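Local coordinates for protein monalysin (Pseudomonas entomophila, PDB 4MKO) that forms pores in host cell membranes as an aerolysin-like beta-barrel toxin, lysing cells and damaging the intestine of Drosophila, at residues K81-T84 with R85-T89; L199-D202 with T203-N207; E211-P215 with G216-G220. All coordinates share one frame; numbering follows the deposited sequence. Where two conformers were deposited one is given.

Contact 1 (K81-T84 with R85-T89); sequences KGHT and RSFET
T84 ends the extended run that leaves strand 72-81, and from R85 the backbone coils into helix 85-90, where E88 N gives its hydrogen to T84 O at 3.0 Å. The same threonine caps the helix with its side chain: OG1 accepts from F87 N at 2.9 Å. With chi1 at 69°, the hydroxyl sits between its own backbone N and carbonyl carbon and leans over the first turn to meet the amide of F87. T84 thus grips the helix start twice, the carbonyl opening the i to i+4 series and the hydroxyl serving an amide one residue earlier. The fit round the cap is close, with F87 CB 3.3 Å from T84 OG1 and E88 CB 3.6 Å from T84 O.

Before the cap, H83 runs alongside F87, both side chains pointing the same way. Their ring planes are only 29° apart but slid past one another, so overlap is slight: the centroids of the H83 and F87 rings are 5.0 Å apart, and the touch is made by H83 CD2 and F87 CE2 at 3.4 Å. F87 CG stands anti to its backbone N (chi1 173°), which brings the CD2-CE2 side of the ring against the imidazole. The imidazole is fixed in turn by a hydrogen bond from ND1 to S121 O.

This N-cap lies in the region inferred to form the pore. T84 packs on A181 and T183 of strand 173-191, F87 touches S180 of that strand and packs edge-to-face with the ring of Y95, and W201 of helix 201-211 rests against S86 and F87.

Contact 2 (L199-D202 with T203-N207); sequences LDWD and TVQRN
D200 and T203 meet through one carboxylate oxygen that takes two donors: D200 OD1 accepts from T203 OG1 at 2.8 Å and from T203 N at 3.0 Å. The amide comes nearly along the C-O axis, whereas the hydroxyl arrives from above the carboxylate plane. A chi1 of 60° tucks the D200 carboxylate back over the first turn, where it can do both.

One turn on, the Q205 side chain lies flat over a face of the W201 indole, amide and ring planes 12° apart. Q205 CG stands 3.6 Å from the centroid of the six-membered ring, almost on its normal, a CH-pi contact, while NE2 sits over the pyrrole side. That amide is held by its own bond, Q205 NE2 to W201 O at 3.2 Å, reaching the carbonyl from the face opposite to that used by Q205 N. The indole itself is tethered by a hydrogen bond between W201 NE1 and S90 OG.

On the outer side, D202 OD1 and R206 NH2 form a salt bridge at 3.2 Å whose hydrogen bond is weak, and doubtful because the arginine has two conformers; the firmer partner of D202 is the Y164 hydroxyl, at OD2. Further along, N207 ND2 bonds back to T203 O at 2.9 Å.

L199 CB touches V204 CG2 at 3.9 Å, and Y58 of strand 46-67 packs against L199, W201 and V204. An aspartate N-cap bracketed by this apolar pair, from the residue before the cap to the fourth of the helix, is the classic hydrophobic staple at a helix N-terminus.

Contact 3 (E211-P215 with G216-G220); sequences ENYNP and GSNSG
A short beta-hairpin, in which Y213 pairs with G220 and N214 with S219, is closed by a turn ending in a G1 beta bulge, N218 and S219 both facing N214. The N214-S219 pair carries both main-chain bonds: N214 N donates to S219 O at 2.8 Å, and S219 N returns to N214 O at 3.2 Å. Between them the chain reverses through P215, G216 and S217 in helical-type conformations, supported by two weak bonds, S217 N to N214 O and N218 N to P215 O. N218 then takes a left-handed conformation (phi 52°, psi 50°), as expected for the first bulge residue.

Side chains add to the turn's bonding. Y213 OH donates to N218 OD1 at 2.7 Å, the oxygen lying at the ring edge near its plane while the amide is turned 77° from the ring. Both Y213 CG and N218 CG are anti to their backbone N, which lets the phenol run beside the second strand, with Y213 CD1 3.4 Å from S219 O. The asparagine oxygen is gripped a second time by F224 N, and F222 stacks on the tyrosine ring. On the face carrying N214 and S219, the hydroxyls of S217 and S219 share a bond, OG to OG at 2.6 Å, and S217 OG also lies 3.6 Å from N214 CG.

At the open end, G220 CA approaches N212 O at 3.3 Å in a CA-H...O contact. Outside the hairpin, Y213 O accepts from K166 NZ and P215 packs on K166 and Q168 of strand 165-170. Three right-handed helical residues followed by a left-handed one is a common way to close a beta-hairpin over a four-residue loop, here P215 to N218.

The three contacts follow one another in the chain, and contact 2 joins the other two. Its centre is about 14 Å from that of contact 1, where W201 packs on the capped helix: S86 CB lies 3.5 Å from W201 CB. Helix 201-211 runs into the hairpin of contact 3, whose centre is about 17 Å from that of contact 2, with probable hydrogen bonds from N212 ND2 to N207 O (2.9 Å) and from E211 N to R206 O (3.0 Å). Contacts 1 and 3 do not touch; their nearest atoms are about 15 Å apart. A bound mercury ion lies about 8 Å from the L199 side chain, and a zinc ion about 12 Å from that of N218.

Contact 1 (K81-T84 with R85-T89)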
loop_
_atom_site.group_PDB
_atom_site.type_symbol
_atom_site.label_atom_id
_atom_site.label_comp_id
_atom_site.label_asym_id
_atom_site.label_seq_id
_atom_site.Cartn_x
_atom_site.Cartn_y
_atom_site.Cartn_z
ATOM N N LYS A 81 -6.475 10.203 -2.212
ATOM C CA LYS A 81 -5.071 10.494 -1.986
ATOM C C LYS A 81 -4.778 10.386 -0.489
ATOM O O LYS A 81 -5.697 10.528 0.315
ATOM C CB LYS A 81 -4.634 11.843 -2.582
ATOM C CG LYS A 81 -5.378 13.077 -2.083
ATOM C CD LYS A 81 -5.186 14.221 -3.086
ATOM C CE LYS A 81 -6.096 15.387 -2.790
ATOM N NZ LYS A 81 -5.915 16.491 -3.774
ATOM N N GLY A 82 -3.516 10.101 -0.147
ATOM C CA GLY A 82 -3.079 9.898 1.235
ATOM C C GLY A 82 -3.295 8.456 1.644
ATOM O O GLY A 82 -3.391 7.575 0.780
ATOM N N HIS A 83 -3.424 8.189 2.957
ATOM C CA HIS A 83 -3.708 6.814 3.395
ATOM C C HIS A 83 -5.043 6.330 2.808
ATOM O O HIS A 83 -5.957 7.140 2.574
ATOM C CB HIS A 83 -3.698 6.712 4.933
ATOM C CG HIS A 83 -2.319 6.768 5.511
ATOM N ND1 HIS A 83 -1.645 7.970 5.657
ATOM C CD2 HIS A 83 -1.506 5.762 5.910
ATOM C CE1 HIS A 83 -0.465 7.657 6.176
ATOM N NE2 HIS A 83 -0.343 6.342 6.353
ATOM N N THR A 84 -5.156 5.014 2.531
ATOM C CA THR A 84 -6.394 4.476 1.951
ATOM C C THR A 84 -7.569 4.560 2.927
ATOM O O THR A 84 -7.358 4.555 4.139
ATOM C CB THR A 84 -6.218 3.019 1.507
ATOM O OG1 THR A 84 -6.079 2.207 2.679
ATOM C CG2 THR A 84 -5.052 2.836 0.554
ATOM N N ARG A 85 -8.804 4.568 2.398
ATOM C CA ARG A 85 -9.985 4.581 3.250
ATOM C C ARG A 85 -9.988 3.327 4.138
ATOM O O ARG A 85 -10.266 3.438 5.327
ATOM C CB ARG A 85 -11.272 4.638 2.410
ATOM C CG ARG A 85 -12.529 4.957 3.237
ATOM C CD ARG A 85 -12.588 6.420 3.685
ATOM N NE ARG A 85 -12.860 7.353 2.583
ATOM C CZ ARG A 85 -12.698 8.674 2.661
ATOM N NH1 ARG A 85 -12.227 9.230 3.772
ATOM N NH2 ARG A 85 -12.978 9.445 1.617
ATOM N N SER A 86 -9.630 2.153 3.570
ATOM C CA SER A 86 -9.582 0.911 4.351
ATOM C C SER A 86 -8.564 0.983 5.477
ATOM O O SER A 86 -8.885 0.550 6.588
ATOM C CB SER A 86 -9.305 -0.294 3.462
ATOM O OG SER A 86 -10.342 -0.464 2.513
ATOM N N PHE A 87 -7.353 1.544 5.216
ATOM C CA PHE A 87 -6.355 1.663 6.283
ATOM C C PHE A 87 -6.903 2.536 7.407
ATOM O O PHE A 87 -6.837 2.135 8.573
ATOM C CB PHE A 87 -5.010 2.214 5.791
ATOM C CG PHE A 87 -4.042 2.481 6.918
ATOM C CD1 PHE A 87 -3.371 1.437 7.541
ATOM C CD2 PHE A 87 -3.853 3.775 7.406
ATOM C CE1 PHE A 87 -2.494 1.677 8.601
ATOM C CE2 PHE A 87 -2.956 4.021 8.453
ATOM C CZ PHE A 87 -2.282 2.971 9.045
ATOM N N GLU A 88 -7.447 3.720 7.051
ATOM C CA GLU A 88 -8.012 4.681 8.011
ATOM C C GLU A 88 -9.093 4.090 8.893
ATOM O O GLU A 88 -9.060 4.292 10.107
ATOM C CB GLU A 88 -8.530 5.931 7.287
ATOM C CG GLU A 88 -7.419 6.918 7.022
ATOM C CD GLU A 88 -7.795 8.381 7.160
ATOM O OE1 GLU A 88 -8.972 8.745 6.937
ATOM O OE2 GLU A 88 -6.887 9.172 7.484
ATOM N N THR A 89 -10.018 3.322 8.300
ATOM C CA THR A 89 -11.113 2.697 9.046
ATOM C C THR A 89 -10.619 1.569 9.965
ATOM O O THR A 89 -11.202 1.353 11.023
ATOM C CB THR A 89 -12.242 2.243 8.107
ATOM O OG1 THR A 89 -11.722 1.302 7.181
ATOM C CG2 THR A 89 -12.863 3.389 7.333
#

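Contact 2 (L199-D202 with T203-N207)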
loop_
_atom_site.group_PDB
_atom_site.type_symbol
_atom_site.label_atom_id
_atom_site.label_comp_id
_atom_site.label_asym_id
_atom_site.label_seq_id
_atom_site.Cartn_x
_atom_site.Cartn_y
_atom_site.Cartn_z
ATOM N N LEU A 199 -8.257 -7.763 -4.679
ATOM C CA LEU A 199 -7.848 -7.971 -3.305
ATOM C C LEU A 199 -8.382 -6.800 -2.487
ATOM O O LEU A 199 -8.615 -5.715 -3.035
ATOM C CB LEU A 199 -6.313 -7.984 -3.232
ATOM C CG LEU A 199 -5.611 -9.131 -3.978
ATOM C CD1 LEU A 199 -4.114 -8.900 -4.046
ATOM C CD2 LEU A 199 -5.906 -10.482 -3.319
ATOM N N ASP A 200 -8.592 -7.020 -1.185
ATOM C CA ASP A 200 -9.005 -5.970 -0.270
ATOM C C ASP A 200 -7.980 -5.885 0.874
ATOM O O ASP A 200 -7.083 -6.727 0.971
ATOM C CB ASP A 200 -10.451 -6.155 0.223
ATOM C CG ASP A 200 -10.742 -7.441 0.970
ATOM O OD1 ASP A 200 -9.815 -7.983 1.617
ATOM O OD2 ASP A 200 -11.911 -7.881 0.953
ATOM N N TRP A 201 -8.105 -4.860 1.716
ATOM C CA TRP A 201 -7.152 -4.592 2.781
ATOM C C TRP A 201 -7.021 -5.727 3.805
ATOM O O TRP A 201 -5.905 -6.041 4.207
ATOM C CB TRP A 201 -7.492 -3.261 3.441
ATOM C CG TRP A 201 -6.508 -2.781 4.462
ATOM C CD1 TRP A 201 -6.801 -2.262 5.685
ATOM C CD2 TRP A 201 -5.076 -2.738 4.336
ATOM N NE1 TRP A 201 -5.645 -1.882 6.329
ATOM C CE2 TRP A 201 -4.573 -2.136 5.512
ATOM C CE3 TRP A 201 -4.170 -3.080 3.304
ATOM C CZ2 TRP A 201 -3.209 -1.949 5.734
ATOM C CZ3 TRP A 201 -2.814 -2.873 3.516
ATOM C CH2 TRP A 201 -2.342 -2.357 4.739
ATOM N N ASP A 202 -8.148 -6.332 4.226
ATOM C CA ASP A 202 -8.160 -7.457 5.174
ATOM C C ASP A 202 -7.351 -8.634 4.615
ATOM O O ASP A 202 -6.463 -9.157 5.305
ATOM C CB ASP A 202 -9.613 -7.871 5.483
ATOM C CG ASP A 202 -9.724 -8.848 6.631
ATOM O OD1 ASP A 202 -9.674 -10.076 6.374
ATOM O OD2 ASP A 202 -9.855 -8.391 7.786
ATOM N N THR A 203 -7.612 -9.007 3.347
ATOM C CA THR A 203 -6.933 -10.103 2.652
ATOM C C THR A 203 -5.427 -9.824 2.526
ATOM O O THR A 203 -4.616 -10.711 2.803
ATOM C CB THR A 203 -7.592 -10.388 1.292
ATOM O OG1 THR A 203 -8.970 -10.682 1.513
ATOM C CG2 THR A 203 -6.928 -11.555 0.544
ATOM N N VAL A 204 -5.057 -8.608 2.088
ATOM C CA VAL A 204 -3.647 -8.237 1.923
ATOM C C VAL A 204 -2.896 -8.330 3.251
ATOM O O VAL A 204 -1.805 -8.874 3.265
ATOM C CB VAL A 204 -3.478 -6.860 1.208
ATOM C CG1 VAL A 204 -2.023 -6.374 1.230
ATOM C CG2 VAL A 204 -3.968 -6.959 -0.239
ATOM N N GLN A 205 -3.450 -7.779 4.353
ATOM C CA GLN A 205 -2.763 -7.834 5.654
ATOM C C GLN A 205 -2.619 -9.258 6.138
ATOM O O GLN A 205 -1.530 -9.616 6.586
ATOM C CB GLN A 205 -3.497 -7.024 6.718
ATOM C CG GLN A 205 -3.435 -5.522 6.491
ATOM C CD GLN A 205 -4.362 -4.869 7.479
ATOM O OE1 GLN A 205 -3.934 -4.383 8.533
ATOM N NE2 GLN A 205 -5.650 -4.860 7.151
ATOM N N ARG A 206 -3.702 -10.077 6.028
ATOM C CA ARG A 206 -3.656 -11.472 6.469
ATOM C C ARG A 206 -2.544 -12.225 5.721
ATOM O O ARG A 206 -1.705 -12.863 6.359
ATOM C CB ARG A 206 -5.019 -12.162 6.261
ATOM C CG ARG A 206 -5.137 -13.552 6.906
ATOM C CD ARG A 206 -6.238 -14.423 6.291
ATOM N NE ARG A 206 -7.481 -13.690 6.042
ATOM C CZ ARG A 206 -8.000 -13.472 4.837
ATOM N NH1 ARG A 206 -7.411 -13.963 3.753
ATOM N NH2 ARG A 206 -9.121 -12.776 4.706
ATOM N N ASN A 207 -2.511 -12.110 4.396
ATOM C CA ASN A 207 -1.538 -12.822 3.574
ATOM C C ASN A 207 -0.117 -12.297 3.654
ATOM O O ASN A 207 0.812 -13.092 3.824
ATOM C CB ASN A 207 -2.004 -12.874 2.140
ATOM C CG ASN A 207 -3.079 -13.914 1.929
ATOM O OD1 ASN A 207 -2.794 -15.060 1.561
ATOM N ND2 ASN A 207 -4.331 -13.530 2.103
#

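Contact 3 (E211-P215 with G216-G220)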
loop_
_atom_site.group_PDB
_atom_site.type_symbol
_atom_site.label_atom_id
_atom_site.label_comp_id
_atom_site.label_asym_id
_atom_site.label_seq_id
_atom_site.Cartn_x
_atom_site.Cartn_y
_atom_site.Cartn_z
ATOM N N GLU A 211 0.691 -14.346 7.322
ATOM C CA GLU A 211 1.106 -15.621 6.741
ATOM C C GLU A 211 2.496 -15.605 6.082
ATOM O O GLU A 211 3.161 -16.634 6.126
ATOM C CB GLU A 211 0.033 -16.150 5.774
ATOM C CG GLU A 211 -1.273 -16.433 6.505
ATOM C CD GLU A 211 -2.483 -16.919 5.732
ATOM O OE1 GLU A 211 -2.330 -17.345 4.564
ATOM O OE2 GLU A 211 -3.592 -16.897 6.318
ATOM N N ASN A 212 2.940 -14.474 5.497
ATOM C CA ASN A 212 4.203 -14.400 4.747
ATOM C C ASN A 212 5.359 -13.626 5.356
ATOM O O ASN A 212 6.409 -13.502 4.712
ATOM C CB ASN A 212 3.962 -13.841 3.373
ATOM C CG ASN A 212 3.543 -14.904 2.428
ATOM O OD1 ASN A 212 4.367 -15.708 1.984
ATOM N ND2 ASN A 212 2.242 -14.957 2.151
ATOM N N TYR A 213 5.178 -13.042 6.506
ATOM C CA TYR A 213 6.315 -12.391 7.118
ATOM C C TYR A 213 6.477 -12.989 8.487
ATOM O O TYR A 213 5.496 -13.217 9.192
ATOM C CB TYR A 213 6.196 -10.857 7.167
ATOM C CG TYR A 213 7.404 -10.228 7.819
ATOM C CD1 TYR A 213 8.662 -10.294 7.216
ATOM C CD2 TYR A 213 7.313 -9.639 9.075
ATOM C CE1 TYR A 213 9.797 -9.780 7.848
ATOM C CE2 TYR A 213 8.436 -9.101 9.705
ATOM C CZ TYR A 213 9.676 -9.190 9.095
ATOM O OH TYR A 213 10.779 -8.693 9.742
ATOM N N ASN A 214 7.722 -13.252 8.844
ATOM C CA ASN A 214 8.088 -13.846 10.110
ATOM C C ASN A 214 9.065 -12.890 10.813
ATOM O O ASN A 214 10.241 -12.864 10.439
ATOM C CB ASN A 214 8.723 -15.212 9.830
ATOM C CG ASN A 214 8.991 -16.029 11.059
ATOM O OD1 ASN A 214 9.223 -15.493 12.140
ATOM N ND2 ASN A 214 8.988 -17.349 10.908
ATOM N N PRO A 215 8.601 -12.085 11.805
ATOM C CA PRO A 215 9.517 -11.128 12.469
ATOM C C PRO A 215 10.653 -11.848 13.183
ATOM O O PRO A 215 11.760 -11.306 13.295
ATOM C CB PRO A 215 8.620 -10.394 13.483
ATOM C CG PRO A 215 7.232 -10.641 13.043
ATOM C CD PRO A 215 7.232 -11.977 12.345
ATOM N N GLY A 216 10.367 -13.080 13.617
ATOM C CA GLY A 216 11.319 -13.918 14.328
ATOM C C GLY A 216 12.635 -14.113 13.610
ATOM O O GLY A 216 13.688 -14.047 14.228
ATOM N N SER A 217 12.581 -14.377 12.311
ATOM C CA SER A 217 13.759 -14.591 11.478
ATOM C C SER A 217 13.961 -13.417 10.508
ATOM O O SER A 217 14.908 -13.444 9.722
ATOM C CB SER A 217 13.591 -15.887 10.685
ATOM O OG SER A 217 12.373 -15.887 9.955
ATOM N N ASN A 218 13.064 -12.390 10.546
ATOM C CA ASN A 218 13.080 -11.271 9.583
ATOM C C ASN A 218 13.103 -11.866 8.166
ATOM O O ASN A 218 13.966 -11.554 7.335
ATOM C CB ASN A 218 14.248 -10.280 9.830
ATOM C CG ASN A 218 14.239 -9.086 8.885
ATOM O OD1 ASN A 218 13.177 -8.631 8.421
ATOM N ND2 ASN A 218 15.436 -8.591 8.533
ATOM N N SER A 219 12.183 -12.804 7.915
ATOM C CA SER A 219 12.139 -13.463 6.624
ATOM C C SER A 219 10.720 -13.800 6.218
ATOM O O SER A 219 9.767 -13.524 6.951
ATOM C CB SER A 219 13.014 -14.719 6.632
ATOM O OG SER A 219 12.365 -15.775 7.321
ATOM N N GLY A 220 10.629 -14.417 5.053
ATOM C CA GLY A 220 9.411 -14.801 4.375
ATOM C C GLY A 220 9.559 -14.268 2.974
ATOM O O GLY A 220 10.635 -14.388 2.369
#